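Local structure of polyporopepsin (Irpex lacteus, 1WKR) at residues S35-L40 with D111-T116; T55-S60 with S118-T123; E314-V319 with S333-T338. The protein cleaves peptide bonds with broad specificity as a pepsin-family aspartic endopeptidase, and has milk-clotting activity. All blocks are in the same frame, centred on the assembly; numbering follows the deposited sequence.

Contact 1: residues S35-L40 with D111-T116; sequences SSNTWL and DLTVGT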
ATOM      1  N   SER A  35       5.784   4.702  -1.075  1.00  4.03           N
ATOM      2  CA  SER A  35       6.991   5.488  -0.720  1.00  3.92           C
ATOM      3  C   SER A  35       8.133   4.505  -0.692  1.00  3.50           C
ATOM      4  O   SER A  35       7.937   3.297  -0.777  1.00  3.94           O
ATOM      5  CB  SER A  35       6.861   6.165   0.610  1.00  4.37           C
ATOM      6  OG  SER A  35       6.941   5.267   1.703  1.00  4.56           O
ATOM      7  N   SER A  36       9.357   5.053  -0.595  1.00  4.31           N
ATOM      8  CA  SER A  36      10.533   4.249  -0.892  1.00  4.16           C
ATOM      9  C   SER A  36      11.639   4.407   0.091  1.00  4.07           C
ATOM     10  O   SER A  36      12.740   3.863  -0.119  1.00  5.09           O
ATOM     11  CB  SER A  36      11.021   4.576  -2.315  1.00  3.92           C
ATOM     12  OG  SER A  36       9.886   4.402  -3.188  1.00  4.34           O
ATOM     13  N   ASN A  37      11.383   5.092   1.208  1.00  3.90           N
ATOM     14  CA  ASN A  37      12.374   5.240   2.280  1.00  3.75           C
ATOM     15  C   ASN A  37      11.989   4.307   3.386  1.00  4.04           C
ATOM     16  O   ASN A  37      10.847   4.316   3.889  1.00  5.03           O
ATOM     17  CB  ASN A  37      12.336   6.683   2.832  1.00  4.45           C
ATOM     18  CG  ASN A  37      12.896   7.684   1.876  1.00  4.53           C
ATOM     19  OD1 ASN A  37      12.323   7.960   0.804  1.00  5.48           O
ATOM     20  ND2 ASN A  37      14.100   8.251   2.161  1.00  5.71           N
ATOM     21  N   THR A  38      12.922   3.422   3.774  1.00  4.22           N
ATOM     22  CA  THR A  38      12.741   2.552   4.950  1.00  3.95           C
ATOM     23  C   THR A  38      13.246   3.282   6.167  1.00  4.05           C
ATOM     24  O   THR A  38      14.405   3.746   6.127  1.00  4.84           O
ATOM     25  CB  THR A  38      13.419   1.206   4.736  1.00  4.34           C
ATOM     26  OG1 THR A  38      12.679   0.488   3.736  1.00  4.20           O
ATOM     27  CG2 THR A  38      13.422   0.361   6.008  1.00  4.72           C
ATOM     28  N   TRP A  39      12.419   3.456   7.182  1.00  3.98           N
ATOM     29  CA  TRP A  39      12.838   4.221   8.371  1.00  5.13           C
ATOM     30  C   TRP A  39      12.152   3.709   9.568  1.00  4.59           C
ATOM     31  O   TRP A  39      11.095   3.056   9.537  1.00  5.33           O
ATOM     32  CB  TRP A  39      12.536   5.718   8.138  1.00  4.84           C
ATOM     33  CG  TRP A  39      11.070   6.079   8.029  1.00  5.14           C
ATOM     34  CD1 TRP A  39      10.318   6.160   6.907  1.00  4.79           C
ATOM     35  CD2 TRP A  39      10.219   6.472   9.135  1.00  4.49           C
ATOM     36  NE1 TRP A  39       9.027   6.562   7.216  1.00  5.35           N
ATOM     37  CE2 TRP A  39       8.951   6.804   8.577  1.00  4.92           C
ATOM     38  CE3 TRP A  39      10.414   6.617  10.501  1.00  5.17           C
ATOM     39  CZ2 TRP A  39       7.880   7.218   9.340  1.00  5.66           C
ATOM     40  CZ3 TRP A  39       9.347   7.037  11.282  1.00  6.22           C
ATOM     41  CH2 TRP A  39       8.084   7.373  10.706  1.00  6.29           C
ATOM     42  N   LEU A  40      12.744   4.057  10.716  1.00  5.15           N
ATOM     43  CA  LEU A  40      12.230   3.660  12.026  1.00  5.02           C
ATOM     44  C   LEU A  40      12.427   4.841  13.007  1.00  5.10           C
ATOM     45  O   LEU A  40      13.042   5.855  12.664  1.00  5.61           O
ATOM     46  CB  LEU A  40      12.914   2.358  12.530  1.00  6.18           C
ATOM     47  CG  LEU A  40      14.430   2.407  12.649  1.00  6.06           C
ATOM     48  CD1 LEU A  40      14.923   3.057  13.982  1.00  7.65           C
ATOM     49  CD2 LEU A  40      14.956   0.972  12.576  1.00  6.76           C
ATOM     50  N   ASP A 111      13.078   5.768  -7.419  1.00  5.44           N
ATOM     51  CA  ASP A 111      13.068   7.176  -7.831  1.00  5.79           C
ATOM     52  C   ASP A 111      12.421   8.082  -6.844  1.00  6.28           C
ATOM     53  O   ASP A 111      12.734   9.324  -6.797  1.00  7.51           O
ATOM     54  CB  ASP A 111      12.504   7.349  -9.262  1.00  7.77           C
ATOM     55  CG  ASP A 111      11.040   7.049  -9.417  1.00  8.77           C
ATOM     56  OD1 ASP A 111      10.343   6.638  -8.494  1.00  8.16           O
ATOM     57  OD2 ASP A 111      10.487   7.170 -10.537  1.00 13.18           O
ATOM     58  N   LEU A 112      11.531   7.627  -5.960  1.00  5.54           N
ATOM     59  CA  LEU A 112      10.871   8.466  -4.965  1.00  5.92           C
ATOM     60  C   LEU A 112      11.850   8.963  -3.916  1.00  5.73           C
ATOM     61  O   LEU A 112      11.580   9.895  -3.198  1.00  6.08           O
ATOM     62  CB  LEU A 112       9.696   7.753  -4.302  1.00  6.04           C
ATOM     63  CG  LEU A 112       8.544   7.362  -5.239  1.00  5.45           C
ATOM     64  CD1 LEU A 112       7.479   6.593  -4.457  1.00  6.07           C
ATOM     65  CD2 LEU A 112       7.905   8.550  -5.912  1.00  6.97           C
ATOM     66  N   THR A 113      12.977   8.229  -3.744  1.00  5.53           N
ATOM     67  CA  THR A 113      13.998   8.643  -2.723  1.00  5.97           C
ATOM     68  C   THR A 113      14.804   9.851  -3.130  1.00  5.21           C
ATOM     69  O   THR A 113      15.453  10.431  -2.265  1.00  5.76           O
ATOM     70  CB  THR A 113      14.967   7.458  -2.395  1.00  5.07           C
ATOM     71  OG1 THR A 113      15.748   7.161  -3.535  1.00  5.72           O
ATOM     72  CG2 THR A 113      14.202   6.203  -1.951  1.00  5.70           C
ATOM     73  N   VAL A 114      14.831  10.179  -4.416  1.00  6.14           N
ATOM     74  CA  VAL A 114      15.676  11.326  -4.897  1.00  6.48           C
ATOM     75  C   VAL A 114      15.047  12.594  -4.349  1.00  6.34           C
ATOM     76  O   VAL A 114      13.851  12.870  -4.600  1.00  8.17           O
ATOM     77  CB  VAL A 114      15.731  11.313  -6.437  1.00  6.21           C
ATOM     78  CG1 VAL A 114      16.467  12.578  -6.930  1.00  8.95           C
ATOM     79  CG2 VAL A 114      16.423  10.040  -6.913  1.00  8.67           C
ATOM     80  N   GLY A 115      15.797  13.366  -3.627  1.00  6.68           N
ATOM     81  CA  GLY A 115      15.281  14.588  -2.959  1.00  6.46           C
ATOM     82  C   GLY A 115      15.062  14.428  -1.519  1.00  6.96           C
ATOM     83  O   GLY A 115      14.831  15.411  -0.792  1.00  8.40           O
ATOM     84  N   THR A 116      15.081  13.199  -0.971  1.00  6.45           N
ATOM     85  CA  THR A 116      14.835  12.992   0.440  1.00  6.87           C
ATOM     86  C   THR A 116      16.077  13.228   1.334  1.00  6.03           C
ATOM     87  O   THR A 116      15.882  13.407   2.526  1.00  6.30           O
ATOM     88  CB  THR A 116      14.189  11.598   0.765  1.00  5.91           C
ATOM     89  OG1 THR A 116      15.148  10.535   0.475  1.00  5.52           O
ATOM     90  CG2 THR A 116      12.885  11.377  -0.057  1.00  6.07           C
TER
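Asn37 leaves the backbone with CG anti to its own carbonyl carbon (chi1 -71°), and its amide end, rather than its CB, reaches the loop 111-116. Asn37 CG lies 3.9 Å from Thr116 OG1. Beyond it the two branches part: Asn37 OD1 rests 3.6 Å from the methyl CG2 of Thr116 and near Thr113 CG2, while Asn37 ND2 meets Thr116 tip to tip and donates a hydrogen bond to Thr116 OG1, 3.0 Å long and nearly straight (166°). OG1 lies only 8° out of the amide plane. The same Thr116 OG1 donates to Thr113 O, on a lone pair at 2.8 Å, so its proton points into its own loop and it faces Asn37 as acceptor. Thr113 O takes Thr116 N as well, closing the type II turn from Thr113 to Thr116. In this pepsin-type fold, Ser35 closes the Asp-Thr-Gly-Ser motif that begins with the catalytic Asp32, and its OG is hydrogen-bonded to Asp32 OD2; Ser36 and Asn37 come next. An alanine at Thr116 would remove both OG1 and CG2, and would probably cost Asn37 ND2 its acceptor and loosen the turn. Ahead of Asn37 the contact becomes apolar on one side: Thr113 CG2 presses on Ser36 O at 3.3 Å and on Ser36 CB at 3.6 Å. Ser36 OG, bonded to Pro109 O, lies 3.5 Å from Leu112 CD1.

Contact 2: residues T55-S60 with S118-T123; sequences TSDKVS and SPHTST. With SO4 (sulfate ion), chain H; SO4 (sulfate ion), chain D.
Backbone hydrogen bonds set the register. Lys58 and Ser118 form an antiparallel, hydrogen-bonded pair: Lys58 N donates to Ser118 O at 2.8 Å, nearly along the C=O axis, and Ser118 N returns a bond to Lys58 O at 2.9 Å, its donor lying above the carbonyl plane. Strand 57-62 thereby gains the short strand 117-118 along one edge, while backbone bonds from Asp57 to Glu72 and from Val59 to Gly70 join it to strand 67-79, part of the N-terminal lobe of the pepsin fold. Asp57 CA adds a CA-H...O contact to Ser118 O.

The polar side-chain link is a His-carboxylate hydrogen bond. His120 ND1 donates to Asp57 OD1 at 2.7 Å, in the ring plane and on the syn lone pair of the acid, although carboxylate and ring planes stand 89° apart. Weak bonds run from ND1 to OD2 and from His120 N to OD1. The cis peptide before Pro119 and the inverse gamma turn centred on His120 bend the chain beside this carboxylate.

Close contacts surround this link. Pro119 CD sits 3.4 Å from Asp57 OD1, Pro119 CG lies over one face of the imidazole toward its rim, and Ser56 OG approaches the ring edge at His120 CE1, 3.1 Å away.

Sulfate ions, probably from the crystallisation liquor, take the outer polar groups. One accepts from Ser122 N and from Thr123 OG1, the latter bond 2.7 Å long; another accepts from Lys58 NZ, which also bonds Thr71 OG1.

With ND1 given to the carboxylate of Asp57, the imidazole is likely to be biased toward its protonated form, and in this crystal the nearby sulfate would favour this further.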
ATOM      1  N   THR A  55      25.830   8.202   8.063  1.00 12.55           N
ATOM      2  CA  THR A  55      26.124   8.765   6.780  1.00 11.38           C
ATOM      3  C   THR A  55      26.254  10.310   6.918  1.00 11.71           C
ATOM      4  O   THR A  55      26.157  10.804   7.954  1.00 13.29           O
ATOM      5  CB  THR A  55      25.061   8.456   5.707  1.00  9.89           C
ATOM      6  OG1 THR A  55      23.862   9.280   5.986  1.00 10.50           O
ATOM      7  CG2 THR A  55      24.617   7.021   5.716  1.00 11.71           C
ATOM      8  N   SER A  56      26.526  10.938   5.727  1.00 11.88           N
ATOM      9  CA  SER A  56      26.652  12.400   5.779  1.00 13.00           C
ATOM     10  C   SER A  56      25.343  13.138   5.646  1.00 11.41           C
ATOM     11  O   SER A  56      25.266  14.358   5.659  1.00 11.74           O
ATOM     12  CB  SER A  56      27.467  12.806   4.574  1.00 14.42           C
ATOM     13  OG  SER A  56      26.911  12.498   3.381  1.00 17.41           O
ATOM     14  N   ASP A  57      24.191  12.395   5.601  1.00  8.87           N
ATOM     15  CA  ASP A  57      22.892  13.002   5.231  1.00  8.48           C
ATOM     16  C   ASP A  57      21.881  12.967   6.325  1.00  8.32           C
ATOM     17  O   ASP A  57      21.736  12.009   7.107  1.00  9.02           O
ATOM     18  CB  ASP A  57      22.318  12.219   4.055  1.00  8.65           C
ATOM     19  CG  ASP A  57      23.124  12.385   2.804  1.00  8.83           C
ATOM     20  OD1 ASP A  57      23.369  13.574   2.370  1.00 11.22           O
ATOM     21  OD2 ASP A  57      23.514  11.389   2.186  1.00 10.01           O
ATOM     22  N   LYS A  58      21.063  14.017   6.326  1.00  7.65           N
ATOM     23  CA  LYS A  58      19.716  14.001   6.974  1.00  8.38           C
ATOM     24  C   LYS A  58      18.717  13.521   5.907  1.00  6.32           C
ATOM     25  O   LYS A  58      19.010  13.487   4.733  1.00  7.44           O
ATOM     26  CB  LYS A  58      19.337  15.427   7.438  1.00  8.73           C
ATOM     27  CG  LYS A  58      20.362  16.073   8.432  1.00 11.73           C
ATOM     28  CD  LYS A  58      20.541  15.210   9.553  1.00 13.32           C
ATOM     29  CE  LYS A  58      21.396  16.005  10.751  1.00 15.28           C
ATOM     30  NZ  LYS A  58      21.616  15.117  11.866  1.00 21.64           N
ATOM     31  N   VAL A  59      17.521  13.178   6.428  1.00  6.32           N
ATOM     32  CA  VAL A  59      16.490  12.616   5.552  1.00  5.51           C
ATOM     33  C   VAL A  59      15.141  13.182   5.970  1.00  5.62           C
ATOM     34  O   VAL A  59      14.907  13.473   7.145  1.00  6.06           O
ATOM     35  CB  VAL A  59      16.511  11.036   5.588  1.00  5.60           C
ATOM     36  CG1 VAL A  59      16.214  10.514   6.985  1.00  6.12           C
ATOM     37  CG2 VAL A  59      15.541  10.457   4.581  1.00  6.00           C
ATOM     38  N   SER A  60      14.268  13.372   4.978  1.00  6.39           N
ATOM     39  CA  SER A  60      12.906  13.950   5.202  1.00  7.12           C
ATOM     40  C   SER A  60      12.007  13.401   4.093  1.00  5.48           C
ATOM     41  O   SER A  60      12.356  13.427   2.958  1.00  7.25           O
ATOM     42  CB  SER A  60      13.052  15.545   5.019  1.00  8.67           C
ATOM     43  OG  SER A  60      11.853  16.126   5.189  1.00 10.62           O
ATOM     44  N   SER A 118      19.574  15.247   2.481  1.00  8.71           N
ATOM     45  CA  SER A 118      20.195  16.606   2.470  1.00 10.27           C
ATOM     46  C   SER A 118      21.552  16.448   3.181  1.00  9.02           C
ATOM     47  O   SER A 118      21.582  15.903   4.274  1.00  9.68           O
ATOM     48  CB  SER A 118      19.363  17.570   3.232  1.00 11.59           C
ATOM     49  OG  SER A 118      19.990  18.871   3.260  1.00 17.94           O
ATOM     50  N   PRO A 119      22.644  16.941   2.586  1.00 10.21           N
ATOM     51  CA  PRO A 119      22.672  17.860   1.417  1.00 10.52           C
ATOM     52  C   PRO A 119      22.670  17.198   0.103  1.00 11.90           C
ATOM     53  O   PRO A 119      22.588  17.854  -0.969  1.00 12.26           O
ATOM     54  CB  PRO A 119      24.040  18.540   1.572  1.00 11.00           C
ATOM     55  CG  PRO A 119      24.948  17.469   2.238  1.00 11.41           C
ATOM     56  CD  PRO A 119      23.979  16.807   3.253  1.00 10.41           C
ATOM     57  N   HIS A 120      22.615  15.814  -0.010  1.00 10.65           N
ATOM     58  CA  HIS A 120      22.750  15.158  -1.307  1.00 10.87           C
ATOM     59  C   HIS A 120      21.356  14.999  -1.943  1.00 11.08           C
ATOM     60  O   HIS A 120      20.813  13.860  -2.021  1.00 10.03           O
ATOM     61  CB  HIS A 120      23.413  13.816  -1.058  1.00 12.08           C
ATOM     62  CG  HIS A 120      24.857  13.955  -0.663  1.00 11.82           C
ATOM     63  ND1 HIS A 120      25.320  13.724   0.552  1.00 14.81           N
ATOM     64  CD2 HIS A 120      25.931  14.400  -1.489  1.00 15.81           C
ATOM     65  CE1 HIS A 120      26.702  13.962   0.641  1.00 16.25           C
ATOM     66  NE2 HIS A 120      27.001  14.403  -0.546  1.00 17.22           N
ATOM     67  N   THR A 121      20.835  16.075  -2.487  1.00 10.89           N
ATOM     68  CA  THR A 121      19.412  16.135  -2.904  1.00 11.58           C
ATOM     69  C   THR A 121      19.249  15.424  -4.198  1.00 12.28           C
ATOM     70  O   THR A 121      18.012  15.195  -4.506  1.00 15.10           O
ATOM     71  CB  THR A 121      18.916  17.639  -2.957  1.00 17.22           C
ATOM     72  OG1 THR A 121      19.759  18.302  -3.687  1.00 21.17           O
ATOM     73  CG2 THR A 121      19.068  18.169  -1.549  1.00 22.67           C
ATOM     74  N   SER A 122      20.199  15.033  -4.923  1.00 10.79           N
ATOM     75  CA  SER A 122      19.996  14.266  -6.106  1.00 11.65           C
ATOM     76  C   SER A 122      20.306  12.795  -5.993  1.00 10.52           C
ATOM     77  O   SER A 122      20.178  12.036  -6.935  1.00 12.99           O
ATOM     78  CB  SER A 122      20.890  14.789  -7.360  1.00 12.01           C
ATOM     79  OG  SER A 122      22.253  14.335  -7.153  1.00 19.16           O
ATOM     80  N   THR A 123      20.635  12.365  -4.782  1.00  9.54           N
ATOM     81  CA  THR A 123      21.128  10.999  -4.573  1.00  9.39           C
ATOM     82  C   THR A 123      19.914  10.047  -4.202  1.00  8.18           C
ATOM     83  O   THR A 123      19.120  10.350  -3.349  1.00  8.04           O
ATOM     84  CB  THR A 123      22.118  10.978  -3.460  1.00  9.16           C
ATOM     85  OG1 THR A 123      23.304  11.755  -3.928  1.00 11.83           O
ATOM     86  CG2 THR A 123      22.679   9.605  -3.118  1.00 11.01           C
TER
HETATM   87  S   SO4 H 906      24.068  15.384  -4.932  1.00 33.28           S
HETATM   88  O1  SO4 H 906      23.087  14.389  -4.402  1.00 24.71           O
HETATM   89  O2  SO4 H 906      23.596  16.088  -6.082  1.00 43.83           O
HETATM   90  O3  SO4 H 906      24.708  16.448  -3.772  1.00 33.87           O
HETATM   91  O4  SO4 H 906      25.466  14.558  -5.258  1.00 37.50           O
HETATM   92  S   SO4 D 902      18.389  14.678  13.783  1.00 19.84           S
HETATM   93  O1  SO4 D 902      19.030  14.310  15.268  1.00 27.37           O
HETATM   94  O2  SO4 D 902      18.090  13.339  13.182  1.00 15.16           O
HETATM   95  O3  SO4 D 902      17.185  15.390  14.018  1.00 24.33           O
HETATM   96  O4  SO4 D 902      19.303  15.385  12.976  1.00 23.84           O

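Contact 3: residues E314-V319 with S333-T338; sequences ERFYSV and SFTTAT. With SO4 (sulfate ion), chain I.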
ATOM      1  N   GLU A 314      -6.819  -6.115  -0.349  1.00  3.38           N
ATOM      2  CA  GLU A 314      -7.366  -7.217   0.413  1.00  3.73           C
ATOM      3  C   GLU A 314      -8.109  -8.231  -0.456  1.00  4.62           C
ATOM      4  O   GLU A 314      -8.361  -9.354  -0.027  1.00  4.52           O
ATOM      5  CB  GLU A 314      -8.275  -6.719   1.536  1.00  5.10           C
ATOM      6  CG  GLU A 314      -7.544  -6.107   2.718  1.00  4.08           C
ATOM      7  CD  GLU A 314      -8.459  -5.471   3.723  1.00  4.50           C
ATOM      8  OE1 GLU A 314      -9.396  -4.758   3.277  1.00  5.08           O
ATOM      9  OE2 GLU A 314      -8.281  -5.631   4.925  1.00  6.10           O
ATOM     10  N   ARG A 315      -8.477  -7.814  -1.670  1.00  3.53           N
ATOM     11  CA  ARG A 315      -9.232  -8.651  -2.603  1.00  4.29           C
ATOM     12  C   ARG A 315      -8.433  -9.104  -3.807  1.00  4.01           C
ATOM     13  O   ARG A 315      -8.953  -9.924  -4.579  1.00  3.89           O
ATOM     14  CB  ARG A 315     -10.481  -7.916  -3.038  1.00  4.19           C
ATOM     15  CG  ARG A 315     -11.423  -7.511  -1.909  1.00  4.43           C
ATOM     16  CD  ARG A 315     -12.028  -8.687  -1.190  1.00  4.65           C
ATOM     17  NE  ARG A 315     -12.890  -8.331  -0.040  1.00  4.23           N
ATOM     18  CZ  ARG A 315     -14.094  -8.803   0.135  1.00  3.75           C
ATOM     19  NH1 ARG A 315     -14.780  -9.509  -0.773  1.00  4.38           N
ATOM     20  NH2 ARG A 315     -14.733  -8.489   1.295  1.00  4.28           N
ATOM     21  N   PHE A 316      -7.214  -8.606  -4.028  1.00  3.77           N
ATOM     22  CA  PHE A 316      -6.408  -8.937  -5.205  1.00  3.94           C
ATOM     23  C   PHE A 316      -4.994  -9.117  -4.817  1.00  4.34           C
ATOM     24  O   PHE A 316      -4.408  -8.284  -4.081  1.00  4.23           O
ATOM     25  CB  PHE A 316      -6.557  -7.843  -6.268  1.00  4.10           C
ATOM     26  CG  PHE A 316      -7.996  -7.694  -6.737  1.00  3.66           C
ATOM     27  CD1 PHE A 316      -8.535  -8.626  -7.616  1.00  4.23           C
ATOM     28  CD2 PHE A 316      -8.797  -6.668  -6.275  1.00  4.21           C
ATOM     29  CE1 PHE A 316      -9.833  -8.559  -7.995  1.00  4.86           C
ATOM     30  CE2 PHE A 316     -10.131  -6.608  -6.693  1.00  5.47           C
ATOM     31  CZ  PHE A 316     -10.625  -7.551  -7.519  1.00  4.62           C
ATOM     32  N   TYR A 317      -4.348 -10.137  -5.335  1.00  3.72           N
ATOM     33  CA  TYR A 317      -2.904 -10.364  -5.158  1.00  3.38           C
ATOM     34  C   TYR A 317      -2.155  -9.387  -6.073  1.00  3.51           C
ATOM     35  O   TYR A 317      -2.589  -9.188  -7.225  1.00  4.06           O
ATOM     36  CB  TYR A 317      -2.568 -11.800  -5.568  1.00  4.18           C
ATOM     37  CG  TYR A 317      -1.154 -12.236  -5.270  1.00  3.99           C
ATOM     38  CD1 TYR A 317      -0.693 -12.312  -3.953  1.00  4.68           C
ATOM     39  CD2 TYR A 317      -0.284 -12.642  -6.279  1.00  5.16           C
ATOM     40  CE1 TYR A 317       0.582 -12.770  -3.637  1.00  4.45           C
ATOM     41  CE2 TYR A 317       0.974 -13.150  -5.957  1.00  4.74           C
ATOM     42  CZ  TYR A 317       1.381 -13.200  -4.679  1.00  4.79           C
ATOM     43  OH  TYR A 317       2.656 -13.717  -4.354  1.00  5.49           O
ATOM     44  N   SER A 318      -1.060  -8.814  -5.611  1.00  3.34           N
ATOM     45  CA  SER A 318      -0.346  -7.778  -6.437  1.00  4.04           C
ATOM     46  C   SER A 318       1.113  -8.090  -6.512  1.00  3.81           C
ATOM     47  O   SER A 318       1.754  -8.566  -5.587  1.00  3.77           O
ATOM     48  CB  SER A 318      -0.632  -6.390  -5.865  1.00  3.52           C
ATOM     49  OG  SER A 318      -0.294  -6.248  -4.487  1.00  4.48           O
ATOM     50  N   VAL A 319       1.662  -7.794  -7.703  1.00  3.66           N
ATOM     51  CA  VAL A 319       3.058  -8.088  -8.044  1.00  3.69           C
ATOM     52  C   VAL A 319       3.724  -6.780  -8.522  1.00  3.81           C
ATOM     53  O   VAL A 319       3.292  -6.193  -9.478  1.00  4.43           O
ATOM     54  CB  VAL A 319       3.174  -9.181  -9.106  1.00  4.56           C
ATOM     55  CG1 VAL A 319       4.666  -9.487  -9.358  1.00  5.19           C
ATOM     56  CG2 VAL A 319       2.400 -10.457  -8.682  1.00  5.64           C
ATOM     57  N   SER A 333      -8.737 -16.358  -3.390  1.00  4.60           N
ATOM     58  CA  SER A 333      -9.882 -17.069  -2.794  1.00  5.02           C
ATOM     59  C   SER A 333     -10.740 -16.135  -1.970  1.00  5.15           C
ATOM     60  O   SER A 333     -11.874 -16.553  -1.623  1.00  7.19           O
ATOM     61  CB  SER A 333      -9.375 -18.200  -1.935  1.00  6.54           C
ATOM     62  OG  SER A 333      -8.704 -17.691  -0.756  1.00  7.39           O
ATOM     63  N   PHE A 334     -10.321 -14.933  -1.638  1.00  4.42           N
ATOM     64  CA  PHE A 334     -11.117 -13.974  -0.842  1.00  4.31           C
ATOM     65  C   PHE A 334     -11.708 -12.883  -1.733  1.00  4.78           C
ATOM     66  O   PHE A 334     -12.426 -12.033  -1.165  1.00  4.82           O
ATOM     67  CB  PHE A 334     -10.227 -13.351   0.254  1.00  5.35           C
ATOM     68  CG  PHE A 334      -9.750 -14.349   1.236  1.00  5.74           C
ATOM     69  CD1 PHE A 334     -10.565 -14.686   2.298  1.00  9.87           C
ATOM     70  CD2 PHE A 334      -8.490 -14.932   1.163  1.00  6.83           C
ATOM     71  CE1 PHE A 334     -10.111 -15.688   3.281  1.00 10.87           C
ATOM     72  CE2 PHE A 334      -8.062 -15.876   2.094  1.00  7.91           C
ATOM     73  CZ  PHE A 334      -8.871 -16.262   3.087  1.00 10.46           C
ATOM     74  N   THR A 335     -11.489 -12.841  -3.042  1.00  4.24           N
ATOM     75  CA  THR A 335     -12.066 -11.765  -3.816  1.00  4.69           C
ATOM     76  C   THR A 335     -13.572 -11.680  -3.598  1.00  4.54           C
ATOM     77  O   THR A 335     -14.132 -10.581  -3.452  1.00  4.57           O
ATOM     78  CB  THR A 335     -11.765 -11.983  -5.297  1.00  4.00           C
ATOM     79  OG1 THR A 335     -10.328 -12.013  -5.474  1.00  4.66           O
ATOM     80  CG2 THR A 335     -12.332 -10.861  -6.173  1.00  4.12           C
ATOM     81  N   THR A 336     -14.244 -12.802  -3.556  1.00  4.60           N
ATOM     82  CA  THR A 336     -15.704 -12.843  -3.386  1.00  5.56           C
ATOM     83  C   THR A 336     -16.114 -13.072  -1.920  1.00  5.09           C
ATOM     84  O   THR A 336     -17.319 -13.401  -1.711  1.00  6.64           O
ATOM     85  CB  THR A 336     -16.349 -13.920  -4.314  1.00  6.16           C
ATOM     86  OG1 THR A 336     -15.824 -15.149  -3.941  1.00  9.15           O
ATOM     87  CG2 THR A 336     -16.038 -13.641  -5.786  1.00  8.76           C
ATOM     88  N   ALA A 337     -15.284 -12.831  -0.951  1.00  5.05           N
ATOM     89  CA  ALA A 337     -15.687 -12.977   0.434  1.00  4.80           C
ATOM     90  C   ALA A 337     -16.815 -12.049   0.789  1.00  5.00           C
ATOM     91  O   ALA A 337     -17.042 -10.983   0.203  1.00  4.89           O
ATOM     92  CB  ALA A 337     -14.508 -12.705   1.355  1.00  5.39           C
ATOM     93  N   THR A 338     -17.604 -12.449   1.802  1.00  4.74           N
ATOM     94  CA  THR A 338     -18.724 -11.622   2.312  1.00  5.34           C
ATOM     95  C   THR A 338     -18.510 -11.368   3.764  1.00  5.01           C
ATOM     96  O   THR A 338     -19.506 -11.133   4.506  1.00  5.47           O
ATOM     97  CB  THR A 338     -20.085 -12.301   2.015  1.00  5.44           C
ATOM     98  OG1 THR A 338     -20.176 -13.521   2.777  1.00  6.42           O
ATOM     99  CG2 THR A 338     -20.271 -12.570   0.567  1.00  7.43           C
TER
HETATM  100  S   SO4 I 907     -15.499 -18.215  -5.725  1.00 29.69           S
HETATM  101  O1  SO4 I 907     -14.861 -18.873  -7.100  1.00 28.33           O
HETATM  102  O2  SO4 I 907     -14.217 -17.616  -4.833  1.00 27.76           O
HETATM  103  O3  SO4 I 907     -16.522 -17.052  -6.119  1.00 31.08           O
HETATM  104  O4  SO4 I 907     -16.087 -19.203  -4.740  1.00 35.36           O
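Thr335 packs tightest. With OG1 anti to its carbonyl carbon (chi1 -60°), the hydroxyl donates to Arg315 O at 2.7 Å, nearly along the C=O axis, and accepts from Thr332 N. Its methyl CG2 lies 3.9 Å from Phe316 CE1, the side chains crossing at about a right angle. Arg315, bent at chi2 (-65°), runs alongside the type I turn from Phe334 to Ala337, with CD 3.4 Å from Phe334 O. Its NH1 donates twice: to Ala337 O at 2.9 Å and to Thr335 O at 3.0 Å. Thr335 O lies in the guanidinium plane, yet NH1 stands well above that carbonyl's plane. Ala337 CB lies over one guanidinium face, and NH2 turns to Asn270 OD1.

On the solvent side the fit is looser: exposed Thr336 points away, and Thr336 OG1 donates to O3 of a sulfate ion, probably from the crystallisation liquor, at 3.0 Å; Phe334 CB stays 4.4 Å from Glu314 O, and its side chain touches Glu148 and Pro149. The C-terminal tail is thus tied to Arg315, just ahead of strand 316-321, through one hydroxyl and one guanidinium, whose charge is probably eased in part by the carbonyl oxygens of Thr335 and Ala337.

In the fold
Contacts 1 and 2 are neighbours, their centres 11 Å apart, and their segments alternate along the chain. Thr116 O and Ser60 N, 2.9 Å apart, probably form a hydrogen bond between them, and Val59 CG2 packs 3.6 Å from Asn37 ND2. Strand 57-62 thus touches both, Val59 meeting Asn37 and Lys58 pairing with Ser118. Of the three, contact 1 reaches the active site: the Ser35 side chain is about 3 Å from that of Asp32 and about 7 Å from that of Asp212, and touches the bound peptide. Contact 3 lies across the chain's centre, its centre 28 Å from that of contact 1 and 39 Å from that of contact 2, away from both catalytic aspartates.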